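Local coordinates for mandelate racemase/muconate lactonizing enzyme family protein (Sulfitobacter sp. NAS-14.1, PDB 3T4W) that probably acts as a lyase of the mandelate racemase/muconate lactonizing enzyme family in the enolase superfamily, at residues Val338-Ala341 and Ala342-Leu346. Numbering follows the deposited sequence.
Sequences VEWA and ANIHL
Trp340 and Ile344 pack one turn apart on the alpha-helix 337-349, in the enolase C-terminal domain-like region, whose parallel strands with intervening helices form the modified TIM barrel of the superfamily. Ile344 places its CD1 over one face of the Trp340 indole, 3.7 Å from the centroid of the six-membered ring, a CH-pi contact displaced toward the rim on the CZ2 and CE2 side. The indole reaches this position because CG of Trp340 stands anti to the backbone N (chi1 -174°), and strand 378-380 adds Ile379 against both side chains. With an alanine in place of Trp340, CD1 of Ile344 would probably lose its aromatic platform and a gap would be likely to open beside Ile379. The backbone is tied in the same turn, Ile344 N giving its hydrogen to Trp340 O at 2.9 Å. The Glu339-Asn343 side is looser between the two segments, yet still buried rather than facing solvent: Glu339 OE1 and Asn343 ND2 stay 4.3 Å apart, and both side chains turn to outside partners, Glu339 OE2 to Gly307 N and Asn343 ND2 to His332 O. His345 bonds through its ring nitrogens to Tyr136 N and Leu387 O, while its CD2 edge lies 3.2 Å from Ala341 O.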
loop_
_atom_site.group_PDB
_atom_site.type_symbol
_atom_site.label_atom_id
_atom_site.label_comp_id
_atom_site.label_asym_id
_atom_site.label_seq_id
_atom_site.Cartn_x
_atom_site.Cartn_y
_atom_site.Cartn_z
ATOM N N VAL A 338 25.503 36.500 -4.379
ATOM C CA VAL A 338 24.266 36.983 -3.777
ATOM C C VAL A 338 23.320 35.835 -3.422
ATOM O O VAL A 338 22.730 35.827 -2.334
ATOM C CB VAL A 338 23.540 37.980 -4.686
ATOM C CG1 VAL A 338 22.140 38.230 -4.166
ATOM C CG2 VAL A 338 24.333 39.287 -4.782
ATOM N N GLU A 339 23.174 34.868 -4.330
ATOM C CA GLU A 339 22.398 33.671 -4.020
ATOM C C GLU A 339 23.068 32.877 -2.903
ATOM O O GLU A 339 22.396 32.328 -2.022
ATOM C CB GLU A 339 22.189 32.777 -5.246
ATOM C CG GLU A 339 21.039 31.774 -5.032
ATOM C CD GLU A 339 21.041 30.598 -6.003
ATOM O OE1 GLU A 339 22.071 29.896 -6.099
ATOM O OE2 GLU A 339 19.998 30.357 -6.651
ATOM N N TRP A 340 24.397 32.822 -2.937
ATOM C CA TRP A 340 25.142 32.128 -1.897
ATOM C C TRP A 340 24.812 32.723 -0.528
ATOM O O TRP A 340 24.557 31.997 0.437
ATOM C CB TRP A 340 26.640 32.202 -2.178
ATOM C CG TRP A 340 27.466 31.393 -1.230
ATOM C CD1 TRP A 340 27.344 30.057 -0.968
ATOM C CD2 TRP A 340 28.555 31.861 -0.429
ATOM N NE1 TRP A 340 28.283 29.668 -0.046
ATOM C CE2 TRP A 340 29.041 30.756 0.303
ATOM C CE3 TRP A 340 29.162 33.107 -0.253
ATOM C CZ2 TRP A 340 30.107 30.860 1.198
ATOM C CZ3 TRP A 340 30.223 33.209 0.630
ATOM C CH2 TRP A 340 30.684 32.092 1.347
ATOM N N ALA A 341 24.795 34.051 -0.468
ATOM C CA ALA A 341 24.474 34.782 0.749
ATOM C C ALA A 341 23.115 34.394 1.313
ATOM O O ALA A 341 22.965 34.225 2.519
ATOM C CB ALA A 341 24.524 36.283 0.487
ATOM N N ALA A 342 22.115 34.278 0.447
ATOM C CA ALA A 342 20.803 33.846 0.900
ATOM C C ALA A 342 20.888 32.402 1.394
ATOM O O ALA A 342 20.265 32.052 2.391
ATOM C CB ALA A 342 19.756 33.991 -0.201
ATOM N N ASN A 343 21.673 31.578 0.698
ATOM C CA ASN A 343 21.886 30.192 1.113
ATOM C C ASN A 343 22.361 30.113 2.555
ATOM O O ASN A 343 21.909 29.273 3.340
ATOM C CB ASN A 343 22.923 29.513 0.221
ATOM C CG ASN A 343 22.390 29.192 -1.154
ATOM O OD1 ASN A 343 21.182 29.246 -1.395
ATOM N ND2 ASN A 343 23.290 28.852 -2.070
ATOM N N ILE A 344 23.274 31.013 2.891
ATOM C CA ILE A 344 23.931 31.001 4.182
ATOM C C ILE A 344 23.043 31.545 5.301
ATOM O O ILE A 344 23.109 31.074 6.440
ATOM C CB ILE A 344 25.291 31.717 4.086
ATOM C CG1 ILE A 344 26.252 30.812 3.313
ATOM C CG2 ILE A 344 25.848 32.054 5.463
ATOM C CD1 ILE A 344 27.663 31.173 3.455
ATOM N N HIS A 345 22.191 32.508 4.976
ATOM C CA HIS A 345 21.220 32.999 5.949
ATOM C C HIS A 345 20.113 31.973 6.200
ATOM O O HIS A 345 19.547 31.915 7.291
ATOM C CB HIS A 345 20.647 34.355 5.527
ATOM C CG HIS A 345 21.553 35.505 5.843
ATOM N ND1 HIS A 345 21.569 36.122 7.076
ATOM C CD2 HIS A 345 22.498 36.128 5.096
ATOM C CE1 HIS A 345 22.476 37.083 7.073
ATOM N NE2 HIS A 345 23.052 37.110 5.882
ATOM N N LEU A 346 19.806 31.165 5.191
ATOM C CA LEU A 346 18.940 30.014 5.407
ATOM C C LEU A 346 19.670 29.019 6.310
ATOM O O LEU A 346 19.169 28.634 7.363
ATOM C CB LEU A 346 18.564 29.353 4.077
ATOM C CG LEU A 346 17.667 28.111 4.148
ATOM C CD1 LEU A 346 16.318 28.434 4.787
ATOM C CD2 LEU A 346 17.465 27.498 2.764
#